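Side-chain contacts in protein SCO1, mitochondrial (Saccharomyces cerevisiae, PDB 2B7K), which acts as a copper chaperone of mitochondria, required for accumulation of cytochrome c oxidase subunits 1 and 2 and thought to serve copper transport or insertion into the enzyme: residues N32-K37 and Q80-T85; W67-S72 and D102-I107; Y75-Q80 and E176-Y181; F147-L150 and Q156-D159. All coordinates share one frame; numbering follows the deposited sequence.

Contact 1: N32-K37 and Q80-T85; sequences NEFTEK and QPLFIT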
# COMPACT_ATOMS: atom_id res chain seq x y z
N ASN A 32 13.42 -4.03 -9.29
CA ASN A 32 13.95 -4.79 -8.17
C ASN A 32 12.93 -5.78 -7.61
O ASN A 32 11.73 -5.49 -7.56
CB ASN A 32 14.39 -3.86 -7.03
CG ASN A 32 15.35 -2.80 -7.49
OD1 ASN A 32 16.38 -3.09 -8.10
ND2 ASN A 32 15.03 -1.55 -7.19
N GLU A 33 13.41 -6.93 -7.17
CA GLU A 33 12.54 -7.93 -6.59
C GLU A 33 11.94 -7.37 -5.30
O GLU A 33 12.62 -6.66 -4.55
CB GLU A 33 13.33 -9.21 -6.28
CG GLU A 33 12.50 -10.31 -5.63
CD GLU A 33 13.36 -11.46 -5.13
OE1 GLU A 33 14.17 -11.99 -5.92
OE2 GLU A 33 13.23 -11.84 -3.95
N PHE A 34 10.68 -7.68 -5.04
CA PHE A 34 10.01 -7.23 -3.83
C PHE A 34 9.08 -8.36 -3.39
O PHE A 34 8.14 -8.71 -4.11
CB PHE A 34 9.20 -5.96 -4.10
CG PHE A 34 8.80 -5.23 -2.85
CD1 PHE A 34 9.48 -4.08 -2.45
CD2 PHE A 34 7.77 -5.70 -2.05
CE1 PHE A 34 9.14 -3.42 -1.26
CE2 PHE A 34 7.42 -5.05 -0.86
CZ PHE A 34 8.11 -3.90 -0.47
N THR A 35 9.35 -8.94 -2.23
CA THR A 35 8.53 -10.03 -1.71
C THR A 35 8.01 -9.65 -0.34
O THR A 35 8.28 -8.55 0.14
CB THR A 35 9.34 -11.34 -1.60
OG1 THR A 35 10.30 -11.21 -0.55
CG2 THR A 35 10.06 -11.64 -2.91
N GLU A 36 7.29 -10.56 0.31
CA GLU A 36 6.76 -10.25 1.63
C GLU A 36 7.89 -10.02 2.62
O GLU A 36 7.68 -9.41 3.67
CB GLU A 36 5.82 -11.37 2.13
CG GLU A 36 6.49 -12.62 2.68
CD GLU A 36 7.24 -13.41 1.63
OE1 GLU A 36 6.88 -13.32 0.44
OE2 GLU A 36 8.18 -14.14 2.01
N LYS A 37 9.08 -10.50 2.28
CA LYS A 37 10.25 -10.32 3.15
C LYS A 37 10.65 -8.85 3.23
O LYS A 37 11.30 -8.42 4.19
CB LYS A 37 11.42 -11.15 2.63
CG LYS A 37 11.13 -12.63 2.50
CD LYS A 37 10.67 -13.23 3.82
CE LYS A 37 11.79 -13.21 4.85
NZ LYS A 37 12.94 -14.04 4.42
N GLN A 80 6.33 2.72 4.75
CA GLN A 80 6.77 2.17 3.47
C GLN A 80 5.48 2.05 2.67
O GLN A 80 4.76 1.05 2.78
CB GLN A 80 7.39 0.78 3.64
CG GLN A 80 7.64 0.09 2.28
CD GLN A 80 8.46 -1.18 2.38
OE1 GLN A 80 9.51 -1.29 1.74
NE2 GLN A 80 7.99 -2.14 3.17
N PRO A 81 5.15 3.08 1.87
CA PRO A 81 3.92 3.05 1.06
C PRO A 81 4.11 2.26 -0.22
O PRO A 81 5.07 2.48 -0.97
CB PRO A 81 3.64 4.53 0.81
CG PRO A 81 5.01 5.11 0.72
CD PRO A 81 5.82 4.39 1.78
N LEU A 82 3.18 1.35 -0.47
CA LEU A 82 3.25 0.49 -1.65
C LEU A 82 1.96 0.52 -2.45
O LEU A 82 0.87 0.39 -1.88
CB LEU A 82 3.53 -0.96 -1.22
CG LEU A 82 4.78 -1.15 -0.36
CD1 LEU A 82 4.80 -2.57 0.23
CD2 LEU A 82 6.02 -0.90 -1.21
N PHE A 83 2.09 0.71 -3.76
CA PHE A 83 0.94 0.71 -4.66
C PHE A 83 1.06 -0.56 -5.49
O PHE A 83 1.97 -0.70 -6.30
CB PHE A 83 0.97 1.92 -5.59
CG PHE A 83 -0.16 1.94 -6.60
CD1 PHE A 83 0.11 1.92 -7.96
CD2 PHE A 83 -1.48 1.98 -6.18
CE1 PHE A 83 -0.94 1.94 -8.90
CE2 PHE A 83 -2.54 2.00 -7.10
CZ PHE A 83 -2.26 1.99 -8.46
N ILE A 84 0.15 -1.51 -5.27
CA ILE A 84 0.20 -2.76 -6.02
C ILE A 84 -0.89 -2.75 -7.08
O ILE A 84 -2.07 -2.58 -6.77
CB ILE A 84 -0.00 -3.98 -5.10
CG1 ILE A 84 1.06 -3.97 -3.99
CG2 ILE A 84 0.11 -5.26 -5.91
CD1 ILE A 84 1.00 -5.19 -3.08
N THR A 85 -0.50 -2.95 -8.33
CA THR A 85 -1.48 -2.95 -9.41
C THR A 85 -2.23 -4.27 -9.48
O THR A 85 -1.70 -5.33 -9.13
CB THR A 85 -0.83 -2.69 -10.79
OG1 THR A 85 -1.86 -2.60 -11.79
CG2 THR A 85 0.12 -3.83 -11.15
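F34 and L82 mark where the two backbones come nearest, and even there their CA atoms are 10.5 Å apart. That is too wide for strand pairing, and no hydrogen bond joins 32-37 to 80-85. Both strands belong to one mixed sheet, but 25-28 and 108-111 separate them in its order, and the contact is made by side chains alone. F34 and L82 approach from opposite directions. The ring of F34 reaches toward strand 80-85 because chi1 (-164°) sets CG opposite the backbone N, and CZ does most of the touching. F34 CZ lies 3.6 Å from L82 CD1 and 3.7 Å from L82 CD2, so both leucine methyls meet the far end of the ring, CD1 coming in obliquely. Q80 arrives at the ring edge on an extended chain, its CD in the ring plane and its OE1 3.7 Å from F34 CZ. The amide is turned 60° from the ring, and the oxygen near the aromatic C-H edge is probably a mildly favourable electrostatic match. Q80 NE2 is hydrogen-bonded to S44 OG and N38 O, which fixes the amide's rotation. Were F34 cut back to an alanine, both L82 methyls would probably lose their aromatic partner and a gap would open beside the Q80 amide. Just beyond the contact, K37 N donates to T35 OG1 at 3.2 Å, an ST turn ending strand 33-35. The arrangement is that of a thioredoxin-like domain, here of the SCO1/SenC family; two strands intervene within that 10.5 Å, consistent with a strongly curled sheet whose outermost strand 33-35 packs its phenylalanine against a central strand.

Contact 2: W67-S72 and D102-I107; sequences WLNTLS and DFHPSI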
# COMPACT_ATOMS: atom_id res chain seq x y z
N TRP A 67 -1.54 11.93 4.18
CA TRP A 67 -1.22 11.17 5.38
C TRP A 67 0.29 11.06 5.59
O TRP A 67 0.80 11.33 6.68
CB TRP A 67 -1.78 9.74 5.29
CG TRP A 67 -3.28 9.62 5.45
CD1 TRP A 67 -4.15 10.58 5.86
CD2 TRP A 67 -4.05 8.44 5.21
NE1 TRP A 67 -5.44 10.07 5.90
CE2 TRP A 67 -5.40 8.75 5.50
CE3 TRP A 67 -3.74 7.14 4.78
CZ2 TRP A 67 -6.44 7.82 5.38
CZ3 TRP A 67 -4.77 6.21 4.66
CH2 TRP A 67 -6.10 6.56 4.95
N LEU A 68 1.00 10.64 4.56
CA LEU A 68 2.45 10.50 4.65
C LEU A 68 3.16 11.77 5.09
O LEU A 68 4.02 11.73 5.98
CB LEU A 68 3.02 10.04 3.30
CG LEU A 68 2.56 8.64 2.88
CD1 LEU A 68 3.04 8.35 1.46
CD2 LEU A 68 3.10 7.61 3.85
N ASN A 69 2.79 12.90 4.49
CA ASN A 69 3.42 14.16 4.86
C ASN A 69 3.08 14.60 6.28
O ASN A 69 3.93 15.15 6.98
CB ASN A 69 3.03 15.25 3.86
CG ASN A 69 3.87 15.20 2.60
OD1 ASN A 69 3.52 15.80 1.58
ND2 ASN A 69 4.98 14.48 2.66
N THR A 70 1.85 14.36 6.72
CA THR A 70 1.46 14.73 8.07
C THR A 70 2.20 13.82 9.05
O THR A 70 2.68 14.28 10.09
CB THR A 70 -0.06 14.54 8.29
OG1 THR A 70 -0.77 15.45 7.44
CG2 THR A 70 -0.43 14.80 9.73
N LEU A 71 2.28 12.54 8.72
CA LEU A 71 2.96 11.58 9.59
C LEU A 71 4.42 11.93 9.82
O LEU A 71 4.90 11.93 10.96
CB LEU A 71 2.84 10.17 8.99
CG LEU A 71 1.46 9.53 9.20
CD1 LEU A 71 1.31 8.30 8.33
CD2 LEU A 71 1.30 9.18 10.68
N SER A 72 5.14 12.23 8.75
CA SER A 72 6.54 12.57 8.89
C SER A 72 6.78 13.93 9.53
O SER A 72 7.61 14.06 10.44
CB SER A 72 7.24 12.51 7.52
OG SER A 72 6.61 13.38 6.60
N ASP A 102 2.78 11.69 -10.40
CA ASP A 102 1.82 12.72 -10.01
C ASP A 102 1.41 12.61 -8.55
O ASP A 102 0.54 13.35 -8.09
CB ASP A 102 0.59 12.65 -10.91
CG ASP A 102 0.86 13.16 -12.31
OD1 ASP A 102 0.10 12.81 -13.24
OD2 ASP A 102 1.83 13.92 -12.49
N PHE A 103 2.05 11.71 -7.81
CA PHE A 103 1.73 11.52 -6.40
C PHE A 103 2.96 11.58 -5.49
O PHE A 103 4.07 11.84 -5.95
CB PHE A 103 0.98 10.20 -6.22
CG PHE A 103 -0.29 10.11 -7.03
CD1 PHE A 103 -0.30 9.46 -8.26
CD2 PHE A 103 -1.47 10.70 -6.58
CE1 PHE A 103 -1.46 9.40 -9.03
CE2 PHE A 103 -2.64 10.64 -7.33
CZ PHE A 103 -2.63 9.99 -8.56
N HIS A 104 2.75 11.34 -4.20
CA HIS A 104 3.84 11.38 -3.23
C HIS A 104 4.99 10.50 -3.72
O HIS A 104 4.80 9.33 -4.05
CB HIS A 104 3.34 10.93 -1.86
CG HIS A 104 4.23 11.33 -0.72
ND1 HIS A 104 5.46 10.75 -0.50
CD2 HIS A 104 4.06 12.24 0.27
CE1 HIS A 104 6.01 11.29 0.58
NE2 HIS A 104 5.17 12.19 1.06
N PRO A 105 6.21 11.07 -3.77
CA PRO A 105 7.43 10.39 -4.22
C PRO A 105 7.83 9.13 -3.46
O PRO A 105 8.58 8.31 -3.99
CB PRO A 105 8.50 11.48 -4.08
CG PRO A 105 7.72 12.77 -4.17
CD PRO A 105 6.51 12.45 -3.35
N SER A 106 7.35 8.97 -2.23
CA SER A 106 7.69 7.79 -1.43
C SER A 106 6.91 6.54 -1.83
O SER A 106 7.32 5.42 -1.51
CB SER A 106 7.45 8.07 0.05
OG SER A 106 8.43 8.94 0.57
N ILE A 107 5.80 6.73 -2.53
CA ILE A 107 4.99 5.60 -2.96
C ILE A 107 5.74 4.76 -3.98
O ILE A 107 6.23 5.27 -4.99
CB ILE A 107 3.65 6.09 -3.55
CG1 ILE A 107 2.88 6.91 -2.51
CG2 ILE A 107 2.81 4.89 -3.98
CD1 ILE A 107 1.68 7.66 -3.08
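Of 102-107, H104 is the first to touch the helical turn W67-S72, F103 before it packing on L61 and D62 earlier in the same helix. The imidazole is touched in two ways. L68 lies over one face: its CD1 is 4.0 Å from the H104 ring centroid and 15° off the normal, a CH-pi contact, while L68 CB sits 3.8 Å from H104 NE2. N69 comes to the ring edge instead, its amide turned 52° from the imidazole. N69 ND2 approaches H104 NE2 to 2.8 Å, but the angle is too poor for a hydrogen bond. Cutting H104 back to an alanine is likely to strip L68 CD1 of the aromatic face it packs on. P105 takes the second position of a type I turn that runs from H104 to I107. S106 N then donates to H104 ND1 over 3.1 Å at 162°, close to the ring plane. This bond fixes the ring's rotation, and ND1 is probably the unprotonated nitrogen. I107 N closes the turn by donating to H104 O at 3.2 Å. The side chain of I107 finishes the contact, its CG1 4.2 Å from L68 CD1. Beyond the two segments I107 also packs on L64 and F83, while L68 and S106 both touch P81. The loop between helix 93-100 and strand 108-111 is thus seated against helix 56-75, with strand 80-85 meeting both.

Contact 3: Y75-Q80 and E176-Y181; sequences YGITLQ and EHVKSY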
# COMPACT_ATOMS: atom_id res chain seq x y z
N TYR A 75 4.68 13.84 13.34
CA TYR A 75 5.00 12.76 14.27
C TYR A 75 6.34 12.08 14.02
O TYR A 75 6.73 11.19 14.78
CB TYR A 75 3.87 11.72 14.26
CG TYR A 75 2.51 12.30 14.55
CD1 TYR A 75 1.73 12.84 13.54
CD2 TYR A 75 2.03 12.35 15.86
CE1 TYR A 75 0.50 13.43 13.82
CE2 TYR A 75 0.80 12.94 16.15
CZ TYR A 75 0.04 13.48 15.13
OH TYR A 75 -1.17 14.07 15.42
N GLY A 76 7.04 12.49 12.97
CA GLY A 76 8.32 11.89 12.66
C GLY A 76 8.19 10.41 12.35
O GLY A 76 9.10 9.62 12.63
N ILE A 77 7.06 10.03 11.78
CA ILE A 77 6.80 8.64 11.42
C ILE A 77 7.00 8.48 9.92
O ILE A 77 6.49 9.28 9.13
CB ILE A 77 5.34 8.23 11.77
CG1 ILE A 77 5.19 8.10 13.29
CG2 ILE A 77 4.98 6.92 11.07
CD1 ILE A 77 3.76 7.81 13.74
N THR A 78 7.74 7.45 9.54
CA THR A 78 8.00 7.17 8.13
C THR A 78 7.48 5.77 7.78
O THR A 78 7.94 4.78 8.34
CB THR A 78 9.51 7.22 7.80
OG1 THR A 78 10.03 8.51 8.14
CG2 THR A 78 9.74 6.96 6.32
N LEU A 79 6.53 5.70 6.86
CA LEU A 79 5.98 4.41 6.45
C LEU A 79 6.58 3.98 5.11
O LEU A 79 7.25 4.77 4.44
CB LEU A 79 4.46 4.49 6.29
CG LEU A 79 3.58 4.99 7.43
CD1 LEU A 79 2.14 5.05 6.95
CD2 LEU A 79 3.70 4.07 8.64
N GLN A 80 6.33 2.72 4.75
CA GLN A 80 6.77 2.17 3.47
C GLN A 80 5.48 2.05 2.67
O GLN A 80 4.76 1.05 2.78
CB GLN A 80 7.39 0.78 3.64
CG GLN A 80 7.64 0.09 2.28
CD GLN A 80 8.46 -1.18 2.38
OE1 GLN A 80 9.51 -1.29 1.74
NE2 GLN A 80 7.99 -2.14 3.17
N GLU A 176 -1.48 5.72 16.35
CA GLU A 176 -1.83 4.82 17.45
C GLU A 176 -1.12 3.47 17.32
O GLU A 176 -0.53 2.97 18.28
CB GLU A 176 -3.35 4.62 17.48
CG GLU A 176 -3.87 3.78 18.63
CD GLU A 176 -5.39 3.67 18.63
OE1 GLU A 176 -5.94 3.02 19.54
OE2 GLU A 176 -6.03 4.23 17.71
N HIS A 177 -1.17 2.89 16.13
CA HIS A 177 -0.53 1.60 15.86
C HIS A 177 0.99 1.65 15.94
O HIS A 177 1.62 0.76 16.52
CB HIS A 177 -0.94 1.09 14.48
CG HIS A 177 -2.29 0.46 14.44
ND1 HIS A 177 -2.57 -0.74 15.05
CD2 HIS A 177 -3.45 0.87 13.87
CE1 HIS A 177 -3.84 -1.04 14.86
NE2 HIS A 177 -4.40 -0.08 14.15
N VAL A 178 1.58 2.67 15.34
CA VAL A 178 3.03 2.80 15.33
C VAL A 178 3.62 3.04 16.71
O VAL A 178 4.59 2.38 17.11
CB VAL A 178 3.47 3.95 14.39
CG1 VAL A 178 4.98 4.12 14.44
CG2 VAL A 178 3.02 3.65 12.98
N LYS A 179 3.04 3.97 17.45
CA LYS A 179 3.54 4.30 18.78
C LYS A 179 3.30 3.24 19.84
O LYS A 179 4.03 3.18 20.83
CB LYS A 179 2.96 5.64 19.25
CG LYS A 179 3.36 6.82 18.38
CD LYS A 179 3.44 8.14 19.16
CE LYS A 179 2.10 8.53 19.79
NZ LYS A 179 1.71 7.64 20.92
N SER A 180 2.29 2.40 19.65
CA SER A 180 2.01 1.36 20.64
C SER A 180 2.65 0.02 20.27
O SER A 180 2.58 -0.94 21.03
CB SER A 180 0.50 1.18 20.80
OG SER A 180 -0.08 0.59 19.65
N TYR A 181 3.28 -0.03 19.10
CA TYR A 181 3.91 -1.27 18.64
C TYR A 181 5.04 -1.76 19.54
O TYR A 181 5.85 -0.97 20.03
CB TYR A 181 4.45 -1.10 17.22
CG TYR A 181 5.27 -2.29 16.75
CD1 TYR A 181 4.65 -3.47 16.36
CD2 TYR A 181 6.66 -2.23 16.73
CE1 TYR A 181 5.40 -4.58 15.97
CE2 TYR A 181 7.42 -3.33 16.34
CZ TYR A 181 6.79 -4.50 15.96
OH TYR A 181 7.54 -5.58 15.57
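I77 and V178 carry this contact, their CA atoms 8.0 Å apart, and the segment 75-80 prepares it residue by residue. G76, with phi at 62°, is where the chain leaves the helical path of 56-75 and swings round toward helix 169-180. I77 follows with an extended side chain: CG1 is anti to the carbonyl carbon (chi1 -72°), and with chi2 at 175° the chain stays extended beyond CG1, so that CD1 meets V178 tip to tip. I77 CD1 lies 3.9 Å from V178 CB and equally far from V178 CG1. A second touch, I77 CG1 to V178 CG1 at 4.1 Å, broadens the apolar patch. L79 adds the other branch of the valine, its CD2 standing 4.4 Å from V178 CG2, a looser contact. V178 therefore divides its methyls between two residues that alternate along the segment. No hydrogen bond crosses. Within 176-181, S180 OG and S180 N reach E176 O from opposite faces of its carbonyl plane, the hydroxyl at 2.8 Å from E176 O. I77 packs also on V175, and L79 on I174, L68 and L71. The loop from helix 56-75 to strand 80-85 is thereby held between its own preceding helix and the C-terminal helix 169-180.

Contact 4: F147-L150 and Q156-D159; sequences FFYL and QFVD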
# COMPACT_ATOMS: atom_id res chain seq x y z
N PHE A 147 -9.46 -0.08 0.21
CA PHE A 147 -8.80 -0.14 1.52
C PHE A 147 -7.30 0.05 1.46
O PHE A 147 -6.67 -0.24 0.45
CB PHE A 147 -9.00 -1.50 2.22
CG PHE A 147 -10.41 -1.79 2.60
CD1 PHE A 147 -11.20 -2.63 1.82
CD2 PHE A 147 -10.95 -1.26 3.77
CE1 PHE A 147 -12.51 -2.93 2.19
CE2 PHE A 147 -12.26 -1.55 4.15
CZ PHE A 147 -13.04 -2.39 3.36
N PHE A 148 -6.74 0.56 2.56
CA PHE A 148 -5.30 0.69 2.70
C PHE A 148 -5.01 -0.39 3.75
O PHE A 148 -5.74 -0.49 4.74
CB PHE A 148 -4.88 2.06 3.25
CG PHE A 148 -5.01 3.18 2.26
CD1 PHE A 148 -6.10 4.03 2.30
CD2 PHE A 148 -4.02 3.39 1.31
CE1 PHE A 148 -6.22 5.09 1.39
CE2 PHE A 148 -4.12 4.44 0.39
CZ PHE A 148 -5.22 5.29 0.44
N TYR A 149 -4.00 -1.21 3.52
CA TYR A 149 -3.65 -2.27 4.46
C TYR A 149 -2.38 -1.91 5.20
O TYR A 149 -1.32 -1.75 4.59
CB TYR A 149 -3.47 -3.61 3.72
CG TYR A 149 -4.67 -3.98 2.86
CD1 TYR A 149 -4.89 -3.36 1.64
CD2 TYR A 149 -5.60 -4.92 3.31
CE1 TYR A 149 -6.03 -3.67 0.87
CE2 TYR A 149 -6.73 -5.23 2.56
CZ TYR A 149 -6.94 -4.60 1.35
OH TYR A 149 -8.07 -4.88 0.62
N LEU A 150 -2.49 -1.77 6.52
CA LEU A 150 -1.34 -1.43 7.35
C LEU A 150 -0.70 -2.71 7.87
O LEU A 150 -1.36 -3.51 8.53
CB LEU A 150 -1.79 -0.56 8.53
CG LEU A 150 -0.66 0.03 9.39
CD1 LEU A 150 0.20 0.96 8.54
CD2 LEU A 150 -1.26 0.78 10.56
N GLN A 156 2.86 -8.50 9.68
CA GLN A 156 1.50 -8.89 10.03
C GLN A 156 0.48 -7.79 9.79
O GLN A 156 0.77 -6.61 10.00
CB GLN A 156 1.44 -9.32 11.50
CG GLN A 156 2.40 -10.44 11.84
CD GLN A 156 2.22 -11.64 10.93
OE1 GLN A 156 1.16 -12.26 10.91
NE2 GLN A 156 3.26 -11.98 10.18
N PHE A 157 -0.71 -8.18 9.35
CA PHE A 157 -1.79 -7.24 9.11
C PHE A 157 -2.29 -6.74 10.45
O PHE A 157 -2.62 -7.53 11.34
CB PHE A 157 -2.94 -7.94 8.38
CG PHE A 157 -4.17 -7.10 8.24
CD1 PHE A 157 -4.20 -6.01 7.37
CD2 PHE A 157 -5.32 -7.41 8.97
CE1 PHE A 157 -5.35 -5.24 7.23
CE2 PHE A 157 -6.48 -6.64 8.83
CZ PHE A 157 -6.50 -5.56 7.96
N VAL A 158 -2.36 -5.42 10.61
CA VAL A 158 -2.84 -4.88 11.87
C VAL A 158 -4.10 -4.04 11.72
O VAL A 158 -4.85 -3.88 12.68
CB VAL A 158 -1.76 -4.03 12.57
CG1 VAL A 158 -0.62 -4.92 13.03
CG2 VAL A 158 -1.24 -2.96 11.64
N ASP A 159 -4.34 -3.53 10.52
CA ASP A 159 -5.54 -2.72 10.31
C ASP A 159 -5.74 -2.29 8.86
O ASP A 159 -4.79 -2.18 8.09
CB ASP A 159 -5.47 -1.47 11.20
CG ASP A 159 -6.77 -0.70 11.23
OD1 ASP A 159 -7.82 -1.32 11.48
OD2 ASP A 159 -6.73 0.53 11.02
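Opposite L150 stand two residues, V158 and D159, instead of one: a classic beta bulge in the hairpin of strands 148-151 and 157-161. L150 uses both of its backbone polar atoms on the pair. L150 N donates to D159 O at 2.8 Å and 167°, and V158 N donates to L150 O at 3.0 Å and 174°. The extra residue shows in V158, whose psi of -23° departs from the extended range. V158 CG2 then comes within 3.2 Å of L150 O, a tight approach, and packs on L150 CG at 3.8 Å. On the other side of the hairpin, Y149 CD2 lies 3.9 Å from F157 CE1, the two side chains crossing at a slant. Over the centre of the F157 ring stands D159 N, 3.8 Å above the plane. The side chains of L150 and D159 share the sheet face where helix 169-180 packs, with H177 touching both and K173 touching D159. Two nearly straight backbone bonds thus define the register, while apolar contacts flank them; this chemistry is consistent with a bulge held chiefly by the two main-chain bonds.

How the contacts relate
From the N terminus, contact 1 closes the loop from strand 33-35 to strand 80-85, across the sheet. Contact 2 starts inside that loop, on helix 56-75, and ends beyond it at 102-107, so the two cross; they touch where P81 and F83 pack on S106 and I107. Contact 3 crosses both, sharing Q80 with contact 1 and joining contact 2 through L71 and L79, and spans nearly a hundred residues. The short hairpin of contact 4 opens and closes inside that long loop, before contact 3 closes at the C-terminal helix, and in series with contacts 1 and 2. H177 links it to contact 3, and W67 against F148 to contact 2.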